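Local coordinates for protein succinate-semialdehyde dehydrogenase (NAD(P)(+)) (Marinobacter aquaeolei, PDB 3RH9) that probably oxidises succinate semialdehyde to succinate with NAD(P)+ as hydride acceptor, as a member of the aldehyde dehydrogenase family, at residues 309-314 / 355-360; 336-341 / 362-367; 343-348 / 371-376; 376-379 / 384-387. All coordinates share one frame; numbering follows the deposited sequence.

Contact 1 of 4, residues 309-314 / 355-360; sequences KLAERV and LVAGKQ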
loop_
_atom_site.group_PDB
_atom_site.type_symbol
_atom_site.label_atom_id
_atom_site.label_comp_id
_atom_site.label_asym_id
_atom_site.label_seq_id
_atom_site.Cartn_x
_atom_site.Cartn_y
_atom_site.Cartn_z
ATOM N N LYS A 309 16.409 -19.024 34.930
ATOM C CA LYS A 309 15.318 -18.107 35.223
ATOM C C LYS A 309 14.058 -18.469 34.440
ATOM O O LYS A 309 12.942 -18.392 34.973
ATOM C CB LYS A 309 15.734 -16.665 34.942
ATOM C CG LYS A 309 16.605 -16.043 36.013
ATOM C CD LYS A 309 17.335 -14.811 35.495
ATOM C CE LYS A 309 18.074 -14.085 36.621
ATOM N NZ LYS A 309 18.458 -14.998 37.745
ATOM N N LEU A 310 14.233 -18.879 33.186
ATOM C CA LEU A 310 13.079 -19.222 32.357
ATOM C C LEU A 310 12.439 -20.562 32.736
ATOM O O LEU A 310 11.214 -20.691 32.734
ATOM C CB LEU A 310 13.442 -19.198 30.873
ATOM C CG LEU A 310 13.645 -17.811 30.274
ATOM C CD1 LEU A 310 13.933 -17.933 28.794
ATOM C CD2 LEU A 310 12.424 -16.938 30.516
ATOM N N ALA A 311 13.277 -21.552 33.056
ATOM C CA ALA A 311 12.797 -22.867 33.469
ATOM C C ALA A 311 12.109 -22.755 34.819
ATOM O O ALA A 311 11.112 -23.425 35.076
ATOM C CB ALA A 311 13.944 -23.850 33.539
ATOM N N GLU A 312 12.650 -21.891 35.673
ATOM C CA GLU A 312 12.056 -21.594 36.972
ATOM C C GLU A 312 10.603 -21.111 36.883
ATOM O O GLU A 312 9.761 -21.505 37.683
ATOM C CB GLU A 312 12.890 -20.537 37.682
ATOM C CG GLU A 312 12.402 -20.216 39.067
ATOM C CD GLU A 312 13.247 -19.156 39.730
ATOM O OE1 GLU A 312 13.031 -17.950 39.442
ATOM O OE2 GLU A 312 14.131 -19.533 40.542
ATOM N N ARG A 313 10.321 -20.243 35.916
ATOM C CA ARG A 313 8.985 -19.680 35.747
ATOM C C ARG A 313 8.074 -20.614 34.985
ATOM O O ARG A 313 6.881 -20.711 35.279
ATOM C CB ARG A 313 9.061 -18.345 35.015
ATOM C CG ARG A 313 9.859 -17.332 35.765
ATOM C CD ARG A 313 10.271 -16.178 34.900
ATOM N NE ARG A 313 11.508 -15.591 35.400
ATOM C CZ ARG A 313 11.567 -14.683 36.363
ATOM N NH1 ARG A 313 10.454 -14.247 36.936
ATOM N NH2 ARG A 313 12.742 -14.206 36.750
ATOM N N VAL A 314 8.641 -21.293 33.999
ATOM C CA VAL A 314 7.877 -22.226 33.196
ATOM C C VAL A 314 7.313 -23.382 34.027
ATOM O O VAL A 314 6.173 -23.815 33.822
ATOM C CB VAL A 314 8.717 -22.788 32.028
ATOM C CG1 VAL A 314 8.103 -24.085 31.495
ATOM C CG2 VAL A 314 8.820 -21.760 30.924
ATOM N N LEU A 355 17.044 -30.036 26.417
ATOM C CA LEU A 355 15.726 -29.862 26.968
ATOM C C LEU A 355 15.817 -29.288 28.374
ATOM O O LEU A 355 15.894 -30.027 29.347
ATOM C CB LEU A 355 15.029 -31.210 27.009
ATOM C CG LEU A 355 13.526 -31.115 26.808
ATOM C CD1 LEU A 355 12.829 -32.304 27.463
ATOM C CD2 LEU A 355 13.040 -29.806 27.386
ATOM N N VAL A 356 15.793 -27.964 28.477
ATOM C CA VAL A 356 15.860 -27.278 29.766
ATOM C C VAL A 356 14.562 -27.431 30.572
ATOM O O VAL A 356 14.589 -27.573 31.788
ATOM C CB VAL A 356 16.207 -25.776 29.572
ATOM C CG1 VAL A 356 16.223 -25.031 30.902
ATOM C CG2 VAL A 356 17.558 -25.640 28.882
ATOM N N ALA A 357 13.424 -27.426 29.894
ATOM C CA ALA A 357 12.156 -27.528 30.593
ATOM C C ALA A 357 11.062 -28.034 29.672
ATOM O O ALA A 357 11.031 -27.694 28.496
ATOM C CB ALA A 357 11.779 -26.186 31.173
ATOM N N GLY A 358 10.152 -28.832 30.219
ATOM C CA GLY A 358 9.095 -29.426 29.438
ATOM C C GLY A 358 9.350 -30.904 29.232
ATOM O O GLY A 358 10.242 -31.473 29.852
ATOM N N LYS A 359 8.568 -31.516 28.347
ATOM C CA LYS A 359 8.600 -32.958 28.120
ATOM C C LYS A 359 9.215 -33.338 26.761
ATOM O O LYS A 359 9.142 -32.572 25.789
ATOM C CB LYS A 359 7.177 -33.536 28.179
ATOM C CG LYS A 359 6.398 -33.349 29.480
ATOM C CD LYS A 359 5.025 -34.009 29.328
ATOM C CE LYS A 359 3.955 -33.412 30.238
ATOM N NZ LYS A 359 3.787 -34.132 31.540
ATOM N N GLN A 360 9.811 -34.530 26.709
ATOM C CA GLN A 360 10.201 -35.189 25.461
ATOM C C GLN A 360 8.956 -35.448 24.597
ATOM O O GLN A 360 7.908 -35.833 25.113
ATOM C CB GLN A 360 10.879 -36.525 25.790
ATOM C CG GLN A 360 12.389 -36.472 25.914
ATOM C CD GLN A 360 13.048 -36.283 24.562
ATOM O OE1 GLN A 360 12.450 -36.595 23.525
ATOM N NE2 GLN A 360 14.275 -35.763 24.557
#

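Contact 2 of 4, residues 336-341 / 362-367; sequences QGFDKV and AELGDG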
loop_
_atom_site.group_PDB
_atom_site.type_symbol
_atom_site.label_atom_id
_atom_site.label_comp_id
_atom_site.label_asym_id
_atom_site.label_seq_id
_atom_site.Cartn_x
_atom_site.Cartn_y
_atom_site.Cartn_z
ATOM N N GLN A 336 -3.051 -30.022 13.399
ATOM C CA GLN A 336 -1.988 -29.575 12.517
ATOM C C GLN A 336 -1.002 -28.689 13.301
ATOM O O GLN A 336 0.225 -28.897 13.230
ATOM C CB GLN A 336 -2.564 -28.849 11.301
ATOM C CG GLN A 336 -1.573 -28.613 10.169
ATOM C CD GLN A 336 -2.129 -27.655 9.101
ATOM O OE1 GLN A 336 -1.767 -26.474 9.064
ATOM N NE2 GLN A 336 -3.028 -28.158 8.248
ATOM N N GLY A 337 -1.546 -27.735 14.065
ATOM C CA GLY A 337 -0.752 -26.850 14.899
ATOM C C GLY A 337 0.043 -27.596 15.958
ATOM O O GLY A 337 1.240 -27.368 16.140
ATOM N N PHE A 338 -0.632 -28.505 16.652
ATOM C CA PHE A 338 0.017 -29.374 17.617
ATOM C C PHE A 338 1.164 -30.176 16.981
ATOM O O PHE A 338 2.272 -30.206 17.495
ATOM C CB PHE A 338 -1.018 -30.306 18.254
ATOM C CG PHE A 338 -0.471 -31.125 19.370
ATOM C CD1 PHE A 338 -0.150 -32.454 19.180
ATOM C CD2 PHE A 338 -0.245 -30.562 20.613
ATOM C CE1 PHE A 338 0.377 -33.213 20.218
ATOM C CE2 PHE A 338 0.280 -31.314 21.646
ATOM C CZ PHE A 338 0.591 -32.639 21.445
ATOM N N ASP A 339 0.908 -30.822 15.853
ATOM C CA ASP A 339 1.947 -31.627 15.230
ATOM C C ASP A 339 3.172 -30.788 14.864
ATOM O O ASP A 339 4.299 -31.251 14.979
ATOM C CB ASP A 339 1.398 -32.395 14.022
ATOM C CG ASP A 339 0.437 -33.498 14.433
ATOM O OD1 ASP A 339 0.332 -33.762 15.642
ATOM O OD2 ASP A 339 -0.227 -34.099 13.562
ATOM N N LYS A 340 2.952 -29.552 14.430
ATOM C CA LYS A 340 4.060 -28.671 14.091
ATOM C C LYS A 340 4.902 -28.336 15.323
ATOM O O LYS A 340 6.134 -28.438 15.293
ATOM C CB LYS A 340 3.554 -27.391 13.427
ATOM C CG LYS A 340 4.669 -26.480 12.912
ATOM C CD LYS A 340 4.141 -25.318 12.092
ATOM C CE LYS A 340 5.281 -24.651 11.345
ATOM N NZ LYS A 340 4.787 -23.722 10.295
ATOM N N VAL A 341 4.249 -27.940 16.411
ATOM C CA VAL A 341 5.002 -27.658 17.621
ATOM C C VAL A 341 5.787 -28.905 18.013
ATOM O O VAL A 341 6.955 -28.814 18.410
ATOM C CB VAL A 341 4.137 -27.156 18.794
ATOM C CG1 VAL A 341 5.026 -26.738 19.943
ATOM C CG2 VAL A 341 3.299 -25.988 18.360
ATOM N N ALA A 362 7.754 -37.759 22.793
ATOM C CA ALA A 362 7.046 -39.025 22.871
ATOM C C ALA A 362 6.142 -39.095 24.103
ATOM O O ALA A 362 5.229 -39.922 24.151
ATOM C CB ALA A 362 8.015 -40.191 22.847
ATOM N N GLU A 363 6.384 -38.227 25.083
ATOM C CA GLU A 363 5.592 -38.202 26.316
ATOM C C GLU A 363 4.355 -37.302 26.187
ATOM O O GLU A 363 3.515 -37.238 27.085
ATOM C CB GLU A 363 6.451 -37.743 27.508
ATOM C CG GLU A 363 7.604 -38.688 27.868
ATOM C CD GLU A 363 8.568 -38.086 28.893
ATOM O OE1 GLU A 363 8.223 -37.037 29.483
ATOM O OE2 GLU A 363 9.672 -38.655 29.108
ATOM N N LEU A 364 4.251 -36.602 25.066
ATOM C CA LEU A 364 3.179 -35.642 24.875
ATOM C C LEU A 364 1.807 -36.301 24.830
ATOM O O LEU A 364 1.595 -37.276 24.094
ATOM C CB LEU A 364 3.418 -34.825 23.608
ATOM C CG LEU A 364 4.155 -33.494 23.782
ATOM C CD1 LEU A 364 4.943 -33.434 25.070
ATOM C CD2 LEU A 364 5.052 -33.268 22.588
ATOM N N GLY A 365 0.882 -35.730 25.607
ATOM C CA GLY A 365 -0.480 -36.223 25.753
ATOM C C GLY A 365 -1.297 -36.393 24.482
ATOM O O GLY A 365 -0.943 -35.909 23.402
ATOM N N ASP A 366 -2.418 -37.090 24.628
ATOM C CA ASP A 366 -3.299 -37.397 23.508
ATOM C C ASP A 366 -4.167 -36.202 23.138
ATOM O O ASP A 366 -5.006 -36.294 22.239
ATOM C CB ASP A 366 -4.238 -38.518 23.919
ATOM C CG ASP A 366 -5.093 -38.126 25.112
ATOM O OD1 ASP A 366 -4.533 -38.021 26.232
ATOM O OD2 ASP A 366 -6.311 -37.894 24.916
ATOM N N GLY A 367 -3.994 -35.093 23.854
ATOM C CA GLY A 367 -4.831 -33.934 23.618
ATOM C C GLY A 367 -4.214 -32.960 22.638
ATOM O O GLY A 367 -3.328 -33.309 21.856
#

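Contact 3 of 4, residues 343-348 / 371-376; sequences RHLQDA and PPTVVQ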
loop_
_atom_site.group_PDB
_atom_site.type_symbol
_atom_site.label_atom_id
_atom_site.label_comp_id
_atom_site.label_asym_id
_atom_site.label_seq_id
_atom_site.Cartn_x
_atom_site.Cartn_y
_atom_site.Cartn_z
ATOM N N ARG A 343 6.878 -31.376 16.033
ATOM C CA ARG A 343 7.929 -31.601 15.053
ATOM C C ARG A 343 9.152 -30.680 15.218
ATOM O O ARG A 343 10.286 -31.104 14.986
ATOM C CB ARG A 343 7.350 -31.504 13.639
ATOM C CG ARG A 343 8.402 -31.487 12.582
ATOM C CD ARG A 343 7.836 -31.483 11.194
ATOM N NE ARG A 343 7.153 -30.244 10.825
ATOM C CZ ARG A 343 7.760 -29.093 10.534
ATOM N NH1 ARG A 343 9.078 -28.984 10.610
ATOM N NH2 ARG A 343 7.036 -28.036 10.183
ATOM N N HIS A 344 8.912 -29.428 15.615
ATOM C CA HIS A 344 9.984 -28.477 15.920
ATOM C C HIS A 344 10.675 -28.855 17.195
ATOM O O HIS A 344 11.857 -28.577 17.367
ATOM C CB HIS A 344 9.450 -27.056 16.091
ATOM C CG HIS A 344 9.096 -26.385 14.804
ATOM N ND1 HIS A 344 8.957 -25.020 14.692
ATOM C CD2 HIS A 344 8.860 -26.892 13.571
ATOM C CE1 HIS A 344 8.642 -24.715 13.446
ATOM N NE2 HIS A 344 8.578 -25.831 12.746
ATOM N N LEU A 345 9.945 -29.456 18.120
ATOM C CA LEU A 345 10.611 -29.921 19.326
ATOM C C LEU A 345 11.533 -31.108 18.983
ATOM O O LEU A 345 12.725 -31.090 19.250
ATOM C CB LEU A 345 9.593 -30.290 20.392
ATOM C CG LEU A 345 10.221 -30.556 21.756
ATOM C CD1 LEU A 345 11.065 -29.379 22.196
ATOM C CD2 LEU A 345 9.141 -30.873 22.769
ATOM N N GLN A 346 10.973 -32.121 18.346
ATOM C CA GLN A 346 11.754 -33.245 17.891
ATOM C C GLN A 346 12.994 -32.815 17.100
ATOM O O GLN A 346 14.099 -33.334 17.308
ATOM C CB GLN A 346 10.888 -34.167 17.036
ATOM C CG GLN A 346 11.474 -35.549 16.906
ATOM C CD GLN A 346 11.620 -36.231 18.256
ATOM O OE1 GLN A 346 10.623 -36.558 18.924
ATOM N NE2 GLN A 346 12.862 -36.441 18.672
ATOM N N ASP A 347 12.800 -31.886 16.170
ATOM C CA ASP A 347 13.867 -31.504 15.259
ATOM C C ASP A 347 15.006 -30.874 16.033
ATOM O O ASP A 347 16.172 -31.151 15.770
ATOM C CB ASP A 347 13.355 -30.524 14.219
ATOM C CG ASP A 347 14.453 -30.002 13.324
ATOM O OD1 ASP A 347 14.949 -30.760 12.458
ATOM O OD2 ASP A 347 14.812 -28.816 13.475
ATOM N N ALA A 348 14.661 -30.031 16.998
ATOM C CA ALA A 348 15.656 -29.377 17.819
ATOM C C ALA A 348 16.509 -30.388 18.592
ATOM O O ALA A 348 17.739 -30.268 18.651
ATOM C CB ALA A 348 14.989 -28.409 18.774
ATOM N N PRO A 371 2.712 -28.598 26.716
ATOM C CA PRO A 371 3.336 -28.029 27.913
ATOM C C PRO A 371 4.385 -26.974 27.581
ATOM O O PRO A 371 5.128 -27.122 26.620
ATOM C CB PRO A 371 4.036 -29.236 28.544
ATOM C CG PRO A 371 3.545 -30.434 27.795
ATOM C CD PRO A 371 3.193 -29.958 26.448
ATOM N N PRO A 372 4.469 -25.922 28.392
ATOM C CA PRO A 372 5.486 -24.912 28.139
ATOM C C PRO A 372 6.857 -25.560 28.159
ATOM O O PRO A 372 7.170 -26.241 29.119
ATOM C CB PRO A 372 5.317 -23.965 29.325
ATOM C CG PRO A 372 3.922 -24.178 29.777
ATOM C CD PRO A 372 3.679 -25.621 29.593
ATOM N N THR A 373 7.646 -25.342 27.111
ATOM C CA THR A 373 8.912 -26.034 26.914
ATOM C C THR A 373 10.038 -25.073 26.591
ATOM O O THR A 373 9.820 -24.028 25.976
ATOM C CB THR A 373 8.814 -27.016 25.748
ATOM O OG1 THR A 373 7.730 -27.920 25.975
ATOM C CG2 THR A 373 10.086 -27.802 25.625
ATOM N N VAL A 374 11.251 -25.442 26.988
ATOM C CA VAL A 374 12.415 -24.591 26.774
ATOM C C VAL A 374 13.623 -25.389 26.284
ATOM O O VAL A 374 14.147 -26.243 27.003
ATOM C CB VAL A 374 12.828 -23.891 28.077
ATOM C CG1 VAL A 374 14.185 -23.280 27.912
ATOM C CG2 VAL A 374 11.804 -22.842 28.487
ATOM N N VAL A 375 14.084 -25.116 25.073
ATOM C CA VAL A 375 15.266 -25.815 24.600
ATOM C C VAL A 375 16.440 -24.873 24.420
ATOM O O VAL A 375 16.271 -23.726 24.011
ATOM C CB VAL A 375 15.019 -26.607 23.290
ATOM C CG1 VAL A 375 13.988 -27.676 23.516
ATOM C CG2 VAL A 375 14.614 -25.673 22.151
ATOM N N GLN A 376 17.633 -25.374 24.719
ATOM C CA GLN A 376 18.837 -24.590 24.538
ATOM C C GLN A 376 19.750 -25.248 23.510
ATOM O O GLN A 376 19.698 -26.453 23.296
ATOM C CB GLN A 376 19.557 -24.398 25.870
ATOM C CG GLN A 376 20.456 -23.177 25.862
ATOM C CD GLN A 376 20.848 -22.692 27.254
ATOM O OE1 GLN A 376 20.348 -23.186 28.278
ATOM N NE2 GLN A 376 21.750 -21.708 27.294
#

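Contact 4 of 4, residues 376-379 / 384-387; sequences QGVD and CYQE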
loop_
_atom_site.group_PDB
_atom_site.type_symbol
_atom_site.label_atom_id
_atom_site.label_comp_id
_atom_site.label_asym_id
_atom_site.label_seq_id
_atom_site.Cartn_x
_atom_site.Cartn_y
_atom_site.Cartn_z
ATOM N N GLN A 376 17.633 -25.374 24.719
ATOM C CA GLN A 376 18.837 -24.590 24.538
ATOM C C GLN A 376 19.750 -25.248 23.510
ATOM O O GLN A 376 19.698 -26.453 23.296
ATOM C CB GLN A 376 19.557 -24.398 25.870
ATOM C CG GLN A 376 20.456 -23.177 25.862
ATOM C CD GLN A 376 20.848 -22.692 27.254
ATOM O OE1 GLN A 376 20.348 -23.186 28.278
ATOM N NE2 GLN A 376 21.750 -21.708 27.294
ATOM N N GLY A 377 20.561 -24.440 22.850
ATOM C CA GLY A 377 21.499 -24.945 21.865
ATOM C C GLY A 377 20.980 -24.910 20.441
ATOM O O GLY A 377 21.333 -25.769 19.629
ATOM N N VAL A 378 20.148 -23.922 20.130
ATOM C CA VAL A 378 19.482 -23.869 18.837
ATOM C C VAL A 378 20.217 -23.002 17.820
ATOM O O VAL A 378 20.625 -21.889 18.147
ATOM C CB VAL A 378 18.074 -23.308 18.999
ATOM C CG1 VAL A 378 17.530 -22.840 17.653
ATOM C CG2 VAL A 378 17.181 -24.352 19.632
ATOM N N ASP A 379 20.370 -23.501 16.590
ATOM C CA ASP A 379 21.027 -22.724 15.530
ATOM C C ASP A 379 20.192 -22.625 14.262
ATOM O O ASP A 379 19.123 -23.210 14.178
ATOM C CB ASP A 379 22.428 -23.271 15.208
ATOM C CG ASP A 379 22.400 -24.673 14.604
ATOM O OD1 ASP A 379 22.540 -24.791 13.369
ATOM O OD2 ASP A 379 22.250 -25.657 15.362
ATOM N N CYS A 384 12.611 -24.782 13.900
ATOM C CA CYS A 384 11.929 -23.803 14.726
ATOM C C CYS A 384 12.603 -22.449 14.565
ATOM O O CYS A 384 12.036 -21.419 14.907
ATOM C CB CYS A 384 11.903 -24.249 16.190
ATOM S SG CYS A 384 13.526 -24.331 17.000
ATOM N N TYR A 385 13.816 -22.464 14.025
ATOM C CA TYR A 385 14.556 -21.245 13.757
ATOM C C TYR A 385 14.165 -20.736 12.387
ATOM O O TYR A 385 14.144 -19.542 12.150
ATOM C CB TYR A 385 16.049 -21.538 13.783
ATOM C CG TYR A 385 16.952 -20.331 13.627
ATOM C CD1 TYR A 385 17.183 -19.765 12.380
ATOM C CD2 TYR A 385 17.598 -19.778 14.728
ATOM C CE1 TYR A 385 18.021 -18.671 12.236
ATOM C CE2 TYR A 385 18.440 -18.688 14.600
ATOM C CZ TYR A 385 18.656 -18.132 13.350
ATOM O OH TYR A 385 19.503 -17.036 13.217
ATOM N N GLN A 386 13.870 -21.653 11.479
ATOM C CA GLN A 386 13.555 -21.284 10.114
ATOM C C GLN A 386 12.062 -20.963 9.934
ATOM O O GLN A 386 11.684 -20.137 9.104
ATOM C CB GLN A 386 13.970 -22.403 9.172
ATOM C CG GLN A 386 15.450 -22.637 9.116
ATOM C CD GLN A 386 15.791 -24.045 8.659
ATOM O OE1 GLN A 386 16.966 -24.391 8.492
ATOM N NE2 GLN A 386 14.763 -24.874 8.467
ATOM N N GLU A 387 11.225 -21.620 10.729
ATOM C CA GLU A 387 9.784 -21.491 10.617
ATOM C C GLU A 387 9.243 -20.851 11.880
ATOM O O GLU A 387 9.877 -20.896 12.919
ATOM C CB GLU A 387 9.146 -22.869 10.473
ATOM C CG GLU A 387 9.907 -23.830 9.581
ATOM C CD GLU A 387 9.241 -25.201 9.494
ATOM O OE1 GLU A 387 8.045 -25.311 9.836
ATOM O OE2 GLU A 387 9.914 -26.171 9.083
#

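Contact 1 of 4, residues 309-314 / 355-360
A311 on helix 303-316 rests against V356 and A357, which form a classic beta bulge in the edge strand 354-357 of the seven-stranded mixed sheet. Its methyl carbon CB lies 3.7 Å from CG1 of V356 and also meets A357, whose CB is 4.0 Å from CB of A311. Two consecutive strand residues would normally face opposite sides of a sheet. Here both stand across from V374 of strand 373-376, and the near-helical backbone of V356 lets both CB atoms point toward the helix. A further apolar touch joins V314, one helical turn after A311, to the same methyl: its CG1 is 4.2 Å from CB of A357. V356 meets the helix with the methyl that stands anti to its backbone N (chi1 178°). The short axes of 309-314 and 355-357 run at 51° to each other and are 8.0 Å apart at the closest approach. Such closeness suits alanine on both sides, since its single methyl lets the two backbones come near, and branched valines flank the pair with apolar bulk. This alpha-on-beta packing belongs to the catalytic domain of the aldehyde dehydrogenase fold. On another side of the helix, R313 and K309 form salt bridges to helix 271-283, R313 with E272 and D276, and K309 with E272.

Contact 2 of 4, residues 336-341 / 362-367
The ring of F338 reaches out from helix 335-350 to L364, G365 and G367, three residues of the long loop that joins the antiparallel strands 354-357 and 373-376 into a hairpin at the margin of the sheet. CG of F338 stands anti to its backbone N (chi1 -173°), which carries the ring away from the helix with CZ leading. Taken in sequence order, the loop first offers a side chain and then only backbone. L364 comes first and supplies the apolar element: its CB lies 4.2 Å from CZ of F338, approaching the ring obliquely, while its side chain also touches F370. At G365 the main chain takes over, and its carbonyl O, again oblique to the ring, is 4.1 Å from CZ of F338. Past D366 the chain curves over the ring, and G367 directs its carbonyl O, tilted, onto one face. Leucine gives the loop an apolar side chain to set against F338 and F370, and the glycines touch the ring through backbone atoms alone. No hydrogen bond crosses between helix and loop, so van der Waals contact with a large flat group has to do the joining. Phenylalanine meets that need, and its ring is also met by F370, with the planes at about 65°, and by L332. The carbonyl O of G367 sits over the centre of the F338 ring, 4.0 Å from CZ.

Contact 3 of 4, residues 343-348 / 371-376
With CG anti to the backbone N (chi1 -170°), L345 extends from helix 335-350 far enough for its CD1 to reach both T373 and V375 on strand 373-376, although its CB does not point straight at the strand. On T373 the methyl CG2 is likewise anti to the backbone N, and the two side chains meet end to end, CD1 of L345 lying 3.9 Å from CG2 of T373. V375 is crossed at a slant, with its CG1 3.6 Å from CD1 of L345. The second valine methyl serves the next turn of the helix, CG2 of V375 being 4.4 Å from CB of A348. Threonine fits because it has two different branches: while CG2 faces the leucine, OG1 donates a hydrogen bond to the carbonyl O of P371, 2.8 Å away. That hydroxyl approaches from above the carbonyl plane, 38° out of it, and so has its partner in the loop residue two places earlier, leaving the face toward the helix apolar. The short axes of 343-348 and 373-376 run at 29° to each other. Strand 373-376 runs between strands 354-357 and 393-399, bonded through A357 on one side and V394 on the other. L393 of the latter also touches L345, whereas V374 turns away from helix 335-350 and packs against V314 of helix 303-316.

Contact 4 of 4, residues 376-379 / 384-387
Y385 sets one face of its ring against the carbonyl group of D379, where the loop after strand 373-376 doubles back into the short helix 383-386. The carbonyl carbon C of D379 stands 3.8 Å above that face of the Y385 ring, displaced toward the rim, and its O lies 3.5 Å from CB of Y385. Because CG of the tyrosine is anti to the backbone N (chi1 -175°), the ring swings toward the loop and presents that face to the peptide. V378 fills the inner side of the turn: its CG1 is 4.2 Å from CD2 of Y385, obliquely to the ring, and 4.3 Å from SG of C384. A branched valine and a small cysteine suit this buried corner. Tyrosine suits it too, its broad ring taking the peptide of D379 over one face, touching V378 and having a cation-pi partner in R295, on strand 295-299. D379 starts away from the helix at its CB, and its OD1 accepts a hydrogen bond from the backbone N of E381, a bond inside the link between the two segments. The contact packs on strand 393-399, whose P395 touches both V378 and C384 and whose M396 is backbone-bonded to V378.

Overall arrangement
All four contacts lie on one side of the chain's centre. Contacts 1 and 3, with centres about 10 Å apart, put helices 303-316 and 335-350 on opposite faces of the neighbouring strands 354-357 and 373-376. Contact 2 uses the same helix as contact 3, its centre about 11 Å away, and packs it against the loop joining those strands. Contact 4 takes over at Q376, shared with contact 3, and their centres are about 9 Å apart. E387 binds the two, its OE1 lying 2.9 Å from NH2 of R343 in a salt bridge. All four are structural packing away from E256, the predicted active-site residue.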